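PDB 7JQP: encapsidation protein from Lactococcus phage asccphi28, which probably serves as the ring-forming ATPase of a genome packaging motor, using ATP hydrolysis to drive phage DNA into the capsid. Local coordinates for residues Asn48-Val52 and Pro138-Tyr142; Leu64-Ile70 and Ile120-Ile124; Glu294-Gln298 and Tyr338-Phe342. The contacts are given in a common frame with arbitrary orientation. Residue numbers count along the deposited sequence, not the author numbering.

Contact 1 (Asn48-Val52 and Pro138-Tyr142)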
loop_
_atom_site.group_PDB
_atom_site.type_symbol
_atom_site.label_atom_id
_atom_site.label_comp_id
_atom_site.label_asym_id
_atom_site.label_seq_id
_atom_site.Cartn_x
_atom_site.Cartn_y
_atom_site.Cartn_z
ATOM N N ASN A 48 -34.636 17.118 2.662
ATOM C CA ASN A 48 -33.561 17.778 1.919
ATOM C C ASN A 48 -32.383 18.127 2.826
ATOM O O ASN A 48 -31.766 19.186 2.694
ATOM C CB ASN A 48 -34.080 19.033 1.211
ATOM C CG ASN A 48 -33.732 19.059 -0.263
ATOM O OD1 ASN A 48 -34.392 18.412 -1.077
ATOM N ND2 ASN A 48 -32.692 19.808 -0.614
ATOM N N VAL A 49 -32.057 17.226 3.743
ATOM C CA VAL A 49 -30.924 17.400 4.640
ATOM C C VAL A 49 -30.003 16.199 4.485
ATOM O O VAL A 49 -30.462 15.058 4.373
ATOM C CB VAL A 49 -31.375 17.571 6.107
ATOM C CG1 VAL A 49 -31.901 18.979 6.330
ATOM C CG2 VAL A 49 -32.447 16.555 6.464
ATOM N N SER A 50 -28.704 16.456 4.516
ATOM C CA SER A 50 -27.704 15.413 4.365
ATOM C C SER A 50 -27.198 14.991 5.737
ATOM O O SER A 50 -27.521 15.589 6.766
ATOM C CB SER A 50 -26.543 15.896 3.490
ATOM O OG SER A 50 -27.006 16.358 2.233
HETATM N N MSE A 51 -26.405 13.929 5.739
HETATM C CA MSE A 51 -25.825 13.406 6.963
HETATM C C MSE A 51 -24.338 13.200 6.742
HETATM O O MSE A 51 -23.885 12.985 5.618
HETATM C CB MSE A 51 -26.488 12.093 7.366
HETATM C CG MSE A 51 -25.922 11.462 8.628
HETATM SE SE MSE A 51 -26.396 9.571 8.743
HETATM C CE MSE A 51 -26.273 9.336 10.671
ATOM N N VAL A 52 -23.581 13.256 7.829
ATOM C CA VAL A 52 -22.150 13.010 7.808
ATOM C C VAL A 52 -21.831 11.923 8.824
ATOM O O VAL A 52 -22.172 12.051 10.005
ATOM C CB VAL A 52 -21.364 14.295 8.111
ATOM C CG1 VAL A 52 -19.939 13.943 8.383
ATOM C CG2 VAL A 52 -21.450 15.265 6.947
ATOM N N PRO A 138 -23.542 21.372 1.808
ATOM C CA PRO A 138 -24.640 22.358 1.819
ATOM C C PRO A 138 -25.670 22.194 2.931
ATOM O O PRO A 138 -25.922 23.167 3.657
ATOM C CB PRO A 138 -25.269 22.181 0.423
ATOM C CG PRO A 138 -24.173 21.600 -0.421
ATOM C CD PRO A 138 -23.411 20.694 0.505
ATOM N N ASP A 139 -26.309 21.035 3.069
ATOM C CA ASP A 139 -27.478 20.903 3.948
ATOM C C ASP A 139 -27.333 19.773 4.964
ATOM O O ASP A 139 -28.193 18.892 5.077
ATOM C CB ASP A 139 -28.755 20.747 3.125
ATOM C CG ASP A 139 -28.967 21.905 2.161
ATOM O OD1 ASP A 139 -28.586 23.047 2.504
ATOM O OD2 ASP A 139 -29.517 21.678 1.064
ATOM N N VAL A 140 -26.210 19.730 5.679
ATOM C CA VAL A 140 -25.982 18.694 6.688
ATOM C C VAL A 140 -26.710 19.060 7.979
ATOM O O VAL A 140 -26.475 20.128 8.553
ATOM C CB VAL A 140 -24.480 18.501 6.936
ATOM C CG1 VAL A 140 -24.238 17.334 7.880
ATOM C CG2 VAL A 140 -23.755 18.298 5.624
ATOM N N LYS A 141 -27.571 18.153 8.457
ATOM C CA LYS A 141 -28.295 18.351 9.705
ATOM C C LYS A 141 -27.850 17.395 10.806
ATOM O O LYS A 141 -28.072 17.690 11.985
ATOM C CB LYS A 141 -29.807 18.166 9.492
ATOM C CG LYS A 141 -30.654 18.346 10.753
ATOM C CD LYS A 141 -32.116 17.954 10.524
ATOM C CE LYS A 141 -32.975 18.269 11.741
ATOM N NZ LYS A 141 -34.352 17.713 11.619
ATOM N N TYR A 142 -27.225 16.273 10.454
ATOM C CA TYR A 142 -26.818 15.263 11.419
ATOM C C TYR A 142 -25.336 14.970 11.239
ATOM O O TYR A 142 -24.866 14.804 10.109
ATOM C CB TYR A 142 -27.616 13.966 11.246
ATOM C CG TYR A 142 -29.104 14.077 11.499
ATOM C CD1 TYR A 142 -29.630 13.888 12.771
ATOM C CD2 TYR A 142 -29.984 14.358 10.463
ATOM C CE1 TYR A 142 -30.991 13.978 13.003
ATOM C CE2 TYR A 142 -31.344 14.453 10.685
ATOM C CZ TYR A 142 -31.843 14.265 11.955
ATOM O OH TYR A 142 -33.200 14.362 12.170
#

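Contact 2 (Leu64-Ile70 and Ile120-Ile124)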
loop_
_atom_site.group_PDB
_atom_site.type_symbol
_atom_site.label_atom_id
_atom_site.label_comp_id
_atom_site.label_asym_id
_atom_site.label_seq_id
_atom_site.Cartn_x
_atom_site.Cartn_y
_atom_site.Cartn_z
ATOM N N LEU A 64 -15.034 0.277 5.888
ATOM C CA LEU A 64 -16.472 0.296 6.121
ATOM C C LEU A 64 -17.230 -0.069 4.851
ATOM O O LEU A 64 -16.832 0.300 3.742
ATOM C CB LEU A 64 -16.903 1.677 6.612
ATOM C CG LEU A 64 -18.397 1.885 6.847
ATOM C CD1 LEU A 64 -18.888 1.042 8.010
ATOM C CD2 LEU A 64 -18.696 3.359 7.081
ATOM N N GLU A 65 -18.331 -0.808 5.023
ATOM C CA GLU A 65 -19.194 -1.203 3.909
ATOM C C GLU A 65 -20.321 -0.185 3.793
ATOM O O GLU A 65 -21.347 -0.282 4.466
ATOM C CB GLU A 65 -19.756 -2.601 4.126
ATOM C CG GLU A 65 -18.723 -3.706 4.058
ATOM C CD GLU A 65 -18.261 -4.008 2.651
ATOM O OE1 GLU A 65 -19.079 -3.937 1.710
ATOM O OE2 GLU A 65 -17.060 -4.314 2.488
ATOM N N LYS A 66 -20.137 0.821 2.927
ATOM C CA LYS A 66 -21.154 1.863 2.798
ATOM C C LYS A 66 -22.472 1.296 2.283
ATOM O O LYS A 66 -23.545 1.807 2.629
ATOM C CB LYS A 66 -20.673 3.009 1.901
ATOM C CG LYS A 66 -19.171 3.236 1.935
ATOM C CD LYS A 66 -18.736 3.556 3.359
ATOM C CE LYS A 66 -17.421 4.310 3.419
ATOM N NZ LYS A 66 -16.362 3.735 2.548
ATOM N N ASN A 67 -22.412 0.254 1.449
ATOM C CA ASN A 67 -23.630 -0.302 0.870
ATOM C C ASN A 67 -24.599 -0.755 1.956
ATOM O O ASN A 67 -25.821 -0.641 1.798
ATOM C CB ASN A 67 -23.288 -1.471 -0.053
ATOM C CG ASN A 67 -22.283 -1.098 -1.121
ATOM O OD1 ASN A 67 -22.349 -0.016 -1.704
ATOM N ND2 ASN A 67 -21.336 -1.991 -1.377
ATOM N N ASN A 68 -24.078 -1.286 3.065
ATOM C CA ASN A 68 -24.922 -1.785 4.142
ATOM C C ASN A 68 -25.158 -0.745 5.232
ATOM O O ASN A 68 -25.685 -1.084 6.297
ATOM C CB ASN A 68 -24.326 -3.048 4.772
ATOM C CG ASN A 68 -24.096 -4.151 3.759
ATOM O OD1 ASN A 68 -24.484 -4.032 2.599
ATOM N ND2 ASN A 68 -23.550 -5.272 4.220
ATOM N N PHE A 69 -24.777 0.511 4.989
ATOM C CA PHE A 69 -25.067 1.577 5.943
ATOM C C PHE A 69 -26.571 1.736 6.118
ATOM O O PHE A 69 -27.061 1.930 7.237
ATOM C CB PHE A 69 -24.431 2.879 5.456
ATOM C CG PHE A 69 -24.346 3.954 6.505
ATOM C CD1 PHE A 69 -23.478 3.822 7.575
ATOM C CD2 PHE A 69 -25.122 5.096 6.416
ATOM C CE1 PHE A 69 -23.384 4.808 8.537
ATOM C CE2 PHE A 69 -25.037 6.084 7.379
ATOM C CZ PHE A 69 -24.165 5.940 8.440
ATOM N N ILE A 70 -27.315 1.646 5.018
ATOM C CA ILE A 70 -28.773 1.601 5.013
ATOM C C ILE A 70 -29.178 0.207 4.550
ATOM O O ILE A 70 -28.738 -0.247 3.487
ATOM C CB ILE A 70 -29.345 2.672 4.070
ATOM C CG1 ILE A 70 -28.909 4.071 4.512
ATOM C CG2 ILE A 70 -30.869 2.567 4.038
ATOM C CD1 ILE A 70 -29.317 5.176 3.550
ATOM N N ILE A 120 -27.040 11.889 0.669
ATOM C CA ILE A 120 -27.637 11.974 1.994
ATOM C C ILE A 120 -26.665 11.608 3.104
ATOM O O ILE A 120 -26.923 11.953 4.268
ATOM C CB ILE A 120 -28.900 11.092 2.090
ATOM C CG1 ILE A 120 -28.593 9.678 1.590
ATOM C CG2 ILE A 120 -30.041 11.714 1.299
ATOM C CD1 ILE A 120 -29.567 8.629 2.084
ATOM N N VAL A 121 -25.562 10.929 2.805
ATOM C CA VAL A 121 -24.567 10.575 3.809
ATOM C C VAL A 121 -23.178 10.849 3.254
ATOM O O VAL A 121 -22.875 10.512 2.105
ATOM C CB VAL A 121 -24.702 9.103 4.247
ATOM C CG1 VAL A 121 -23.681 8.774 5.324
ATOM C CG2 VAL A 121 -26.113 8.834 4.762
ATOM N N TYR A 122 -22.341 11.474 4.080
ATOM C CA TYR A 122 -20.941 11.721 3.777
ATOM C C TYR A 122 -20.094 10.943 4.775
ATOM O O TYR A 122 -20.390 10.934 5.975
ATOM C CB TYR A 122 -20.548 13.202 3.889
ATOM C CG TYR A 122 -21.192 14.178 2.932
ATOM C CD1 TYR A 122 -22.459 14.685 3.175
ATOM C CD2 TYR A 122 -20.502 14.644 1.817
ATOM C CE1 TYR A 122 -23.038 15.598 2.314
ATOM C CE2 TYR A 122 -21.072 15.556 0.953
ATOM C CZ TYR A 122 -22.339 16.032 1.206
ATOM O OH TYR A 122 -22.909 16.944 0.345
ATOM N N PHE A 123 -19.043 10.296 4.290
ATOM C CA PHE A 123 -18.091 9.593 5.139
ATOM C C PHE A 123 -16.798 10.395 5.195
ATOM O O PHE A 123 -16.215 10.718 4.155
ATOM C CB PHE A 123 -17.853 8.176 4.614
ATOM C CG PHE A 123 -19.081 7.302 4.683
ATOM C CD1 PHE A 123 -19.397 6.614 5.843
ATOM C CD2 PHE A 123 -19.928 7.187 3.592
ATOM C CE1 PHE A 123 -20.527 5.820 5.910
ATOM C CE2 PHE A 123 -21.059 6.394 3.656
ATOM C CZ PHE A 123 -21.360 5.710 4.818
ATOM N N ILE A 124 -16.372 10.729 6.414
ATOM C CA ILE A 124 -15.205 11.565 6.659
ATOM C C ILE A 124 -14.364 10.952 7.764
ATOM O O ILE A 124 -14.882 10.345 8.705
ATOM C CB ILE A 124 -15.598 12.998 7.081
ATOM C CG1 ILE A 124 -16.604 13.604 6.120
ATOM C CG2 ILE A 124 -14.360 13.875 7.265
ATOM C CD1 ILE A 124 -17.170 14.879 6.656
#

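Contact 3 (Glu294-Gln298 and Tyr338-Phe342)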
loop_
_atom_site.group_PDB
_atom_site.type_symbol
_atom_site.label_atom_id
_atom_site.label_comp_id
_atom_site.label_asym_id
_atom_site.label_seq_id
_atom_site.Cartn_x
_atom_site.Cartn_y
_atom_site.Cartn_z
ATOM N N GLU A 294 7.384 12.135 44.398
ATOM C CA GLU A 294 5.930 12.152 44.266
ATOM C C GLU A 294 5.490 13.354 43.438
ATOM O O GLU A 294 6.087 14.430 43.536
ATOM C CB GLU A 294 5.248 12.189 45.632
ATOM C CG GLU A 294 3.922 11.486 45.690
ATOM C CD GLU A 294 3.609 10.930 47.075
ATOM O OE1 GLU A 294 3.907 11.602 48.086
ATOM O OE2 GLU A 294 3.071 9.806 47.138
ATOM N N TYR A 295 4.498 13.152 42.570
ATOM C CA TYR A 295 4.033 14.181 41.646
ATOM C C TYR A 295 2.623 14.638 41.997
ATOM O O TYR A 295 1.734 13.810 42.220
ATOM C CB TYR A 295 4.081 13.644 40.215
ATOM C CG TYR A 295 5.467 13.208 39.799
ATOM C CD1 TYR A 295 6.366 14.114 39.257
ATOM C CD2 TYR A 295 5.881 11.890 39.961
ATOM C CE1 TYR A 295 7.636 13.722 38.877
ATOM C CE2 TYR A 295 7.149 11.487 39.584
ATOM C CZ TYR A 295 8.022 12.408 39.044
ATOM O OH TYR A 295 9.287 12.013 38.669
ATOM N N TYR A 296 2.418 15.956 42.014
ATOM C CA TYR A 296 1.099 16.544 42.202
ATOM C C TYR A 296 0.852 17.562 41.099
ATOM O O TYR A 296 1.697 18.425 40.846
ATOM C CB TYR A 296 0.956 17.230 43.562
ATOM C CG TYR A 296 1.059 16.313 44.753
ATOM C CD1 TYR A 296 2.277 15.775 45.138
ATOM C CD2 TYR A 296 -0.066 15.991 45.499
ATOM C CE1 TYR A 296 2.373 14.943 46.233
ATOM C CE2 TYR A 296 0.020 15.162 46.599
ATOM C CZ TYR A 296 1.243 14.640 46.960
ATOM O OH TYR A 296 1.336 13.809 48.052
ATOM N N TYR A 297 -0.305 17.465 40.454
ATOM C CA TYR A 297 -0.706 18.377 39.391
ATOM C C TYR A 297 -1.758 19.320 39.953
ATOM O O TYR A 297 -2.811 18.870 40.417
ATOM C CB TYR A 297 -1.246 17.604 38.188
ATOM C CG TYR A 297 -0.171 16.971 37.334
ATOM C CD1 TYR A 297 0.913 16.326 37.912
ATOM C CD2 TYR A 297 -0.246 17.012 35.949
ATOM C CE1 TYR A 297 1.897 15.749 37.136
ATOM C CE2 TYR A 297 0.733 16.433 35.164
ATOM C CZ TYR A 297 1.802 15.802 35.764
ATOM O OH TYR A 297 2.781 15.224 34.990
ATOM N N GLN A 298 -1.477 20.623 39.905
ATOM C CA GLN A 298 -2.319 21.615 40.552
ATOM C C GLN A 298 -2.647 22.746 39.587
ATOM O O GLN A 298 -1.971 22.950 38.575
ATOM C CB GLN A 298 -1.647 22.199 41.810
ATOM C CG GLN A 298 -0.852 21.202 42.635
ATOM C CD GLN A 298 0.217 21.876 43.482
ATOM O OE1 GLN A 298 0.759 22.916 43.106
ATOM N NE2 GLN A 298 0.519 21.290 44.634
ATOM N N TYR A 338 6.443 14.668 31.730
ATOM C CA TYR A 338 5.229 15.008 32.467
ATOM C C TYR A 338 3.977 14.518 31.746
ATOM O O TYR A 338 3.039 14.033 32.390
ATOM C CB TYR A 338 5.170 16.517 32.693
ATOM C CG TYR A 338 6.142 17.013 33.742
ATOM C CD1 TYR A 338 6.169 16.452 35.012
ATOM C CD2 TYR A 338 7.038 18.036 33.459
ATOM C CE1 TYR A 338 7.057 16.899 35.973
ATOM C CE2 TYR A 338 7.930 18.489 34.414
ATOM C CZ TYR A 338 7.934 17.918 35.670
ATOM O OH TYR A 338 8.819 18.366 36.625
ATOM N N PHE A 339 3.939 14.638 30.415
ATOM C CA PHE A 339 2.797 14.121 29.670
ATOM C C PHE A 339 2.654 12.615 29.878
ATOM O O PHE A 339 1.541 12.104 30.053
ATOM C CB PHE A 339 2.956 14.425 28.177
ATOM C CG PHE A 339 2.767 15.878 27.802
ATOM C CD1 PHE A 339 2.028 16.746 28.592
ATOM C CD2 PHE A 339 3.346 16.372 26.643
ATOM C CE1 PHE A 339 1.866 18.073 28.225
ATOM C CE2 PHE A 339 3.191 17.695 26.276
ATOM C CZ PHE A 339 2.451 18.546 27.066
ATOM N N GLU A 340 3.777 11.889 29.859
ATOM C CA GLU A 340 3.746 10.449 30.103
ATOM C C GLU A 340 3.286 10.128 31.520
ATOM O O GLU A 340 2.484 9.208 31.724
ATOM C CB GLU A 340 5.130 9.853 29.839
ATOM C CG GLU A 340 5.551 9.899 28.378
ATOM C CD GLU A 340 6.983 9.449 28.157
ATOM O OE1 GLU A 340 7.714 9.262 29.151
ATOM O OE2 GLU A 340 7.375 9.283 26.982
ATOM N N LEU A 341 3.781 10.873 32.510
ATOM C CA LEU A 341 3.331 10.680 33.886
ATOM C C LEU A 341 1.833 10.922 34.015
ATOM O O LEU A 341 1.149 10.217 34.765
ATOM C CB LEU A 341 4.116 11.615 34.805
ATOM C CG LEU A 341 5.564 11.229 35.091
ATOM C CD1 LEU A 341 6.359 12.415 35.580
ATOM C CD2 LEU A 341 5.605 10.150 36.174
ATOM N N PHE A 342 1.309 11.905 33.279
ATOM C CA PHE A 342 -0.126 12.175 33.289
ATOM C C PHE A 342 -0.908 11.067 32.594
ATOM O O PHE A 342 -1.938 10.606 33.100
ATOM C CB PHE A 342 -0.412 13.519 32.615
ATOM C CG PHE A 342 -1.857 13.708 32.232
ATOM C CD1 PHE A 342 -2.759 14.299 33.099
ATOM C CD2 PHE A 342 -2.310 13.279 30.993
ATOM C CE1 PHE A 342 -4.085 14.460 32.733
ATOM C CE2 PHE A 342 -3.628 13.433 30.625
ATOM C CZ PHE A 342 -4.517 14.024 31.494
#

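Contact 1 (Asn48-Val52 and Pro138-Tyr142)
Start at Pro138, which does not touch Asn48-Val52 itself but packs against Asn68 of a neighbouring subunit. At Asp139 the chain reaches the other strand. Its CB lies 3.4 Å from Asn48 O, and its carbonyl O takes the first rung of the ladder, a short 2.6 Å hydrogen bond from Ser50 N; the CA of Val49 also closes on Asp139 O, at 3.1 Å. Val140 then pairs in parallel with Ser50, their CA atoms 4.4 Å apart, and its CG1 packs at 3.6 Å on CG2 of Val52, next to helix 164-175. Lys141 N donates a hydrogen bond to Ser50 O (3.1 Å) and Lys141 CB lies 3.8 Å from CB of Val49, while its long extended chain carries NZ off to a salt bridge with Asp43. Lys141 is the extra residue: its psi of -21° breaks the extended path, so Met51, the residue after Ser50, pairs with Tyr142 rather than Lys141, and the register slips by one in a beta bulge. Tyr142 O accepts a hydrogen bond from Val52 N (3.0 Å), and Tyr142 CB sits 4.0 Å from CG of the selenomethionine Met51, on the face covered by helix 32-46. Parallel neighbours of this kind, 50-55 beside 140-145, match strands 2 and 3 of the 5-1-4-3-2 order that marks the ASCE P-loop ATPase fold.

Contact 2 (Leu64-Ile70 and Ile120-Ile124)
Phe123 is the bump to look at first. It projects from strand 120-124 into a hollow made by Leu64, Lys66 and Phe69, and no backbone hydrogen bond joins the two segments; side-chain shape does the work. The aliphatic part of Lys66 lies flat over one face of the Phe123 ring, with CD 3.6 Å from the ring centroid and almost on its normal, while NZ goes on to hydrogen-bond Ile61 O. The ring's edge drives into the face of Phe69 in a T-shaped stack, centroids 5.1 Å apart and planes at 78°. Leu64 closes the hollow tightly, its CD2 3.3 Å from CE1 of Phe123. Further along, CE2 of Phe69 meets CG1 of Val121 at 3.6 Å, and Ile70 CD1 touches Ile120 CD1 at 3.8 Å. A classic beta bulge opposite Ile113 involves both Ile120 and Val121. The segment 64-70 thus runs as a loop between helices 58-62 and 72-79, packed over one face of the sheet: Tyr53 of strand 50-55 and Ile113 of strand 112-115 also touch Phe69, and helix 32-46 packs beside it through Thr37 and against Ile120 and Val121 through Leu44.

Contact 3 (Glu294-Gln298 and Tyr338-Phe342)
Strand 294-298 runs extended while 338-342 is a regular turn of helix, and the two cross squarely: their short axes pass 10.8 Å apart at a crossing angle of -90°. This is a helix packed across the face of a mixed beta sheet, in a part of the chain whose strand order, an antiparallel meander of 273-277, 280-288 and 293-300 followed by 311-313 and 324-325 added on the side of the first strand, is consistent with the vestigial RNase H-like nuclease domain of related packaging motors. On the strand, Tyr295 and Tyr297 send their CA-to-CB bonds toward the helix; Tyr296, between them, belongs to the other face, where its ring stacks on Tyr267. From the helix, Leu341 points at the strand and sets CD1 over the face of the Tyr295 ring, 3.9 Å from its centroid, a CH-pi contact. Tyr338 comes in from the side, its CE1 4.3 Å from CE1 of Tyr295, and its own hydroxyl hydrogen-bonds Glu286 on the adjacent strand 280-288. Phe342 contributes mainly its CB, 4.0 Å from CE2 of Tyr297, and turns its ring away toward Phe194 and helix 352-365. The deepest reach is that of Tyr297, whose ring also meets Trp358 and His349. Its hydroxyl lands on the helix backbone: Tyr338 O receives Tyr297 OH at 2.9 Å while also accepting its ordinary helical bond from Phe342 N at 2.9 Å.

Contacts 1 and 2 both reach the same sheet of the ATPase part, with centres 14 Å apart, and contact 2 is nested within the chain loop that contact 1 closes. Strand 50-55 lies between 118-125 and 140-145: Met51 O and Tyr122 N stand 2.7 Å apart, a probable hydrogen bond, and Val52 CG1 packs 3.4 Å from Ile124 CD1. Both lie by the probable Walker A loop, whose backbone amides hold a sulfate; Phe69 of contact 2 touches that loop's residues, and Met51 of contact 1 lies near them without touching. Contact 3 is separate, across the chain's centre, its centre about 43 Å from that of contact 1 and about 42 Å from that of contact 2.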